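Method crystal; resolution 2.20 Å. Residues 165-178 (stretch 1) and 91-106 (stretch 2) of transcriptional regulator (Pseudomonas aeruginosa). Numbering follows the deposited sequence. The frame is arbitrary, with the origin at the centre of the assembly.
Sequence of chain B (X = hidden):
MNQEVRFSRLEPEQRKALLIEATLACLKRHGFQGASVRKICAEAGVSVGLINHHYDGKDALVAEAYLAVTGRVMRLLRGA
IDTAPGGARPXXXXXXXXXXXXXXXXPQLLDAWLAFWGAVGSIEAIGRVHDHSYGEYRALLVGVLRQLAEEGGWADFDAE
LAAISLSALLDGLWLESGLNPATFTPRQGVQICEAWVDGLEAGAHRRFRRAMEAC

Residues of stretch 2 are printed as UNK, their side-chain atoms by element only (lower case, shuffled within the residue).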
# COMPACT_ATOMS: atom_id res chain seq x y z
N SER B 165 -11.05 -9.07 -1.88
CA SER B 165 -11.65 -7.74 -1.87
C SER B 165 -11.55 -7.09 -0.50
O SER B 165 -11.16 -5.91 -0.34
CB SER B 165 -13.12 -7.86 -2.28
OG SER B 165 -13.78 -6.59 -2.31
N LEU B 166 -11.98 -7.83 0.50
CA LEU B 166 -11.91 -7.37 1.85
C LEU B 166 -10.43 -7.10 2.35
O LEU B 166 -10.19 -6.09 3.02
CB LEU B 166 -12.66 -8.34 2.79
CG LEU B 166 -12.81 -7.87 4.25
CD1 LEU B 166 -13.49 -6.44 4.34
CD2 LEU B 166 -13.52 -8.94 5.10
N SER B 167 -9.49 -8.00 2.07
CA SER B 167 -8.07 -7.75 2.35
C SER B 167 -7.55 -6.49 1.66
O SER B 167 -6.85 -5.70 2.27
CB SER B 167 -7.18 -8.92 1.92
OG SER B 167 -7.65 -10.09 2.54
N ALA B 168 -7.89 -6.33 0.40
CA ALA B 168 -7.55 -5.14 -0.32
C ALA B 168 -8.05 -3.85 0.36
O ALA B 168 -7.30 -2.90 0.51
CB ALA B 168 -8.01 -5.26 -1.79
N LEU B 169 -9.30 -3.85 0.82
CA LEU B 169 -9.90 -2.71 1.50
C LEU B 169 -9.19 -2.36 2.79
O LEU B 169 -8.89 -1.19 3.04
CB LEU B 169 -11.37 -2.93 1.79
CG LEU B 169 -12.20 -1.83 2.54
CD1 LEU B 169 -12.16 -0.53 1.76
CD2 LEU B 169 -13.64 -2.30 2.80
N LEU B 170 -8.92 -3.38 3.60
CA LEU B 170 -8.16 -3.28 4.85
C LEU B 170 -6.77 -2.76 4.66
O LEU B 170 -6.39 -1.81 5.34
CB LEU B 170 -8.10 -4.65 5.58
CG LEU B 170 -9.43 -4.92 6.27
CD1 LEU B 170 -9.72 -6.43 6.41
CD2 LEU B 170 -9.37 -4.21 7.61
N ASP B 171 -6.05 -3.33 3.70
CA ASP B 171 -4.71 -2.86 3.29
C ASP B 171 -4.69 -1.42 2.92
O ASP B 171 -3.81 -0.66 3.37
CB ASP B 171 -4.19 -3.63 2.05
CG ASP B 171 -3.61 -4.96 2.38
OD1 ASP B 171 -3.54 -5.31 3.56
OD2 ASP B 171 -3.29 -5.73 1.43
N GLY B 172 -5.60 -1.06 2.00
CA GLY B 172 -5.77 0.31 1.51
C GLY B 172 -6.02 1.27 2.63
O GLY B 172 -5.43 2.32 2.69
N LEU B 173 -6.94 0.91 3.52
CA LEU B 173 -7.24 1.72 4.68
C LEU B 173 -6.10 1.84 5.69
O LEU B 173 -5.85 2.89 6.27
CB LEU B 173 -8.49 1.17 5.38
CG LEU B 173 -9.83 1.30 4.62
CD1 LEU B 173 -10.73 0.59 5.48
CD2 LEU B 173 -10.28 2.77 4.35
N TRP B 174 -5.40 0.74 5.91
CA TRP B 174 -4.25 0.74 6.80
C TRP B 174 -3.16 1.69 6.25
O TRP B 174 -2.61 2.48 6.97
CB TRP B 174 -3.74 -0.69 7.00
CG TRP B 174 -2.57 -0.74 7.89
CD1 TRP B 174 -2.58 -0.77 9.26
CD2 TRP B 174 -1.20 -0.71 7.50
NE1 TRP B 174 -1.29 -0.75 9.74
CE2 TRP B 174 -0.43 -0.74 8.68
CE3 TRP B 174 -0.55 -0.64 6.27
CZ2 TRP B 174 0.95 -0.72 8.65
CZ3 TRP B 174 0.86 -0.63 6.24
CH2 TRP B 174 1.58 -0.65 7.41
N LEU B 175 -2.89 1.60 4.94
CA LEU B 175 -1.91 2.42 4.28
C LEU B 175 -2.29 3.92 4.34
O LEU B 175 -1.47 4.77 4.70
CB LEU B 175 -1.72 1.92 2.82
CG LEU B 175 -0.78 2.69 1.86
CD1 LEU B 175 0.70 2.65 2.38
CD2 LEU B 175 -0.91 2.14 0.43
N GLU B 176 -3.53 4.26 4.04
CA GLU B 176 -3.94 5.64 4.18
C GLU B 176 -3.91 6.20 5.60
O GLU B 176 -3.62 7.36 5.75
CB GLU B 176 -5.30 5.91 3.54
CG GLU B 176 -5.64 7.43 3.51
CD GLU B 176 -4.41 8.42 3.27
OE1 GLU B 176 -3.52 8.18 2.37
OE2 GLU B 176 -4.39 9.47 3.99
N SER B 177 -4.21 5.39 6.62
CA SER B 177 -4.12 5.84 8.01
C SER B 177 -2.72 6.25 8.28
O SER B 177 -2.51 7.27 8.88
CB SER B 177 -4.52 4.75 9.05
OG SER B 177 -5.84 4.20 8.83
N GLY B 178 -1.75 5.44 7.85
CA GLY B 178 -0.35 5.71 8.08
C GLY B 178 0.21 6.85 7.24
O GLY B 178 0.97 7.65 7.73
N UNK B 91 -17.49 -12.06 14.66
CA UNK B 91 -16.10 -12.42 14.34
C UNK B 91 -15.44 -11.44 13.34
O UNK B 91 -14.30 -11.00 13.55
c UNK B 91 -16.18 -16.35 14.07
c UNK B 91 -16.00 -13.84 13.76
n UNK B 91 -16.03 -19.37 16.22
n UNK B 91 -16.60 -19.21 13.99
c UNK B 91 -16.46 -14.96 14.65
c UNK B 91 -16.20 -18.61 15.12
n UNK B 91 -15.97 -17.28 15.17
N UNK B 92 -16.15 -11.07 12.28
CA UNK B 92 -15.66 -10.03 11.37
C UNK B 92 -15.49 -8.66 12.09
O UNK B 92 -14.49 -7.99 11.89
c UNK B 92 -16.55 -9.84 10.11
c UNK B 92 -16.49 -10.89 9.00
c UNK B 92 -17.63 -10.71 8.09
c UNK B 92 -15.13 -10.92 8.24
N UNK B 93 -16.47 -8.25 12.89
CA UNK B 93 -16.38 -7.01 13.68
C UNK B 93 -15.25 -6.99 14.64
O UNK B 93 -14.64 -5.96 14.82
c UNK B 93 -17.67 -6.76 14.47
o UNK B 93 -18.71 -6.80 13.55
N UNK B 94 -14.97 -8.12 15.26
CA UNK B 94 -13.82 -8.21 16.15
C UNK B 94 -12.54 -8.07 15.32
O UNK B 94 -11.68 -7.32 15.70
c UNK B 94 -13.85 -9.51 16.96
N UNK B 95 -12.42 -8.78 14.19
CA UNK B 95 -11.33 -8.58 13.22
C UNK B 95 -11.12 -7.11 12.85
O UNK B 95 -10.02 -6.65 12.92
c UNK B 95 -11.59 -9.38 11.95
c UNK B 95 -10.10 -8.54 10.07
c UNK B 95 -9.02 -8.69 9.22
c UNK B 95 -9.64 -10.71 11.05
c UNK B 95 -8.53 -10.86 10.16
c UNK B 95 -8.23 -9.84 9.28
c UNK B 95 -10.40 -9.53 11.05
N UNK B 96 -12.18 -6.40 12.48
CA UNK B 96 -12.10 -4.97 12.12
C UNK B 96 -11.61 -4.12 13.29
O UNK B 96 -10.69 -3.32 13.12
c UNK B 96 -15.05 -6.66 8.26
c UNK B 96 -15.41 -5.39 10.25
c UNK B 96 -13.48 -4.45 11.63
c UNK B 96 -13.66 -6.52 8.42
c UNK B 96 -13.17 -5.79 9.46
c UNK B 96 -15.91 -6.11 9.19
c UNK B 96 -14.04 -5.23 10.42
N UNK B 97 -12.21 -4.31 14.46
CA UNK B 97 -11.73 -3.65 15.68
C UNK B 97 -10.25 -3.89 15.97
O UNK B 97 -9.50 -2.94 16.19
o UNK B 97 -13.16 -1.40 17.62
c UNK B 97 -13.99 -3.55 16.84
c UNK B 97 -14.14 -2.05 17.13
c UNK B 97 -12.56 -4.06 16.90
o UNK B 97 -15.27 -1.54 16.88
N UNK B 98 -9.81 -5.16 15.93
CA UNK B 98 -8.37 -5.42 16.08
C UNK B 98 -7.54 -4.69 15.02
O UNK B 98 -6.46 -4.11 15.34
c UNK B 98 -8.05 -6.89 16.10
N UNK B 99 -8.06 -4.67 13.80
CA UNK B 99 -7.36 -4.06 12.65
C UNK B 99 -7.09 -2.56 12.78
O UNK B 99 -6.14 -2.06 12.21
o UNK B 99 -8.16 -5.60 10.91
c UNK B 99 -8.16 -4.25 11.35
N UNK B 100 -7.95 -1.85 13.50
CA UNK B 100 -7.87 -0.40 13.64
C UNK B 100 -7.57 0.01 15.09
O UNK B 100 -7.64 1.18 15.45
c UNK B 100 -9.98 -0.91 10.97
c UNK B 100 -9.45 -0.07 8.82
c UNK B 100 -8.68 1.07 10.80
c UNK B 100 -10.04 -1.01 9.60
c UNK B 100 -8.76 0.96 9.38
c UNK B 100 -9.17 0.22 13.10
c UNK B 100 -9.28 0.14 11.59
N UNK B 101 -7.17 -0.96 15.91
CA UNK B 101 -6.67 -0.74 17.25
C UNK B 101 -5.27 -0.20 17.11
O UNK B 101 -4.64 -0.36 16.07
o UNK B 101 -5.63 -2.93 17.49
c UNK B 101 -6.65 -2.07 18.02
N UNK B 102 -4.80 0.46 18.16
CA UNK B 102 -3.46 1.06 18.23
C UNK B 102 -2.32 0.06 17.96
O UNK B 102 -1.30 0.41 17.40
c UNK B 102 -3.29 1.69 19.60
N UNK B 103 -2.51 -1.19 18.34
CA UNK B 103 -1.53 -2.25 18.12
C UNK B 103 -1.26 -2.46 16.60
O UNK B 103 -0.14 -2.27 16.11
c UNK B 103 -3.20 -2.62 20.97
c UNK B 103 -2.00 -3.53 18.81
c UNK B 103 -2.03 -3.46 20.37
o UNK B 103 -4.28 -2.58 20.36
o UNK B 103 -3.02 -1.98 22.06
N UNK B 104 -2.30 -2.78 15.84
CA UNK B 104 -2.14 -2.98 14.40
C UNK B 104 -2.18 -1.67 13.58
O UNK B 104 -1.74 -1.63 12.42
c UNK B 104 -1.55 -5.95 14.25
c UNK B 104 -4.04 -6.34 14.13
c UNK B 104 -2.97 -5.36 14.52
c UNK B 104 -3.18 -3.99 13.88
N UNK B 105 -2.68 -0.58 14.19
CA UNK B 105 -2.72 0.69 13.45
C UNK B 105 -1.51 1.57 13.76
O UNK B 105 -1.43 2.70 13.29
c UNK B 105 -4.52 2.33 12.50
c UNK B 105 -4.07 1.40 13.65
c UNK B 105 -5.76 3.14 12.87
c UNK B 105 -4.73 1.60 11.14
N UNK B 106 -0.54 1.04 14.52
CA UNK B 106 0.70 1.76 14.86
C UNK B 106 1.44 2.26 13.62
O UNK B 106 2.04 1.46 12.86
o UNK B 106 3.07 2.81 16.13
c UNK B 106 3.00 1.55 16.05
c UNK B 106 1.64 0.86 15.70
o UNK B 106 3.99 0.80 16.25

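Position 91 carries three carbons, a nitrogen, then a carbon bearing two more nitrogens: Arg-91, whose side chain is out of reach of stretch 1. Position 92 has four carbons forked at the second, and one tip lies 4.0 Å from Leu-166 CD2. This is Leu-92, its contacting atom CD2, a branched apolar end suited to meeting another leucine. At 93 one carbon and one oxygen give Ser-93, and at 94 a lone carbon gives Ala-94; both are out of reach.

Position 95 shows one carbon followed by a six-carbon ring, with no hydroxyl oxygen, so it is Phe-95. Its CA-to-CB bond points toward stretch 1, and Leu-170 CD1 sits at the ring edge, 3.7 Å from Phe-95 CE2. The same atom pattern at 96 gives Phe-96, whose CE1 lies 4.1 Å from Leu-166 CD1; its flat ring fills buried space beside two leucines, with Leu-170 CD1 also at its edge.

At 97 three carbons, the third carrying two oxygens, give Glu-97, and at 98 a single carbon gives Ala-98, both partly exposed and clear of the contact. Position 99 has one carbon and one oxygen, the latter 3.8 Å from Leu-170 CD2. It is Ser-99, small enough for this close passage; its hydroxyl donates to the backbone, OG to Phe-95 O at 2.9 Å, so the polar group is satisfied beside an apolar neighbour.

Position 100 again has one carbon and a six-carbon ring: Phe-100, the first residue to leave helical phi/psi. Its CZ is 3.6 Å from Leu-173 CD1 and its CE2 is 3.8 Å from Leu-170 CD2, so the buried ring touches two leucines. One carbon and one oxygen at 101 mark Ser-101, whose OG donates to Ala-98 O (2.6 Å) where the chain turns. At 102 a single carbon gives exposed Ala-102; at 103 three carbons, the third carrying two oxygens, give exposed Glu-103.

Position 104 has four carbons forked at the second, hence Leu-104, but its backbone O makes the closest contact. Position 105, with the same fork, is Leu-105: its CD1 is 3.7 Å from both Trp-174 CD1 and Ser-177 OG. At 106 two carbons, the second with two oxygens, make Asp-106, its CA-to-CB bond pointing away.

The contact is mainly apolar. The helices run roughly parallel, 24° apart, with axes no closer than 12.0 Å, and leucines and phenylalanines bridge the gap. Beyond the first helix of stretch 2, Trp-174 NE1 donates to Leu-104 O at 2.9 Å, the single hydrogen bond across, which ties the indole to the turn while Leu-105 packs against it.

Stretch 2, residues 91-106: RLSAFFEASFSAELLD
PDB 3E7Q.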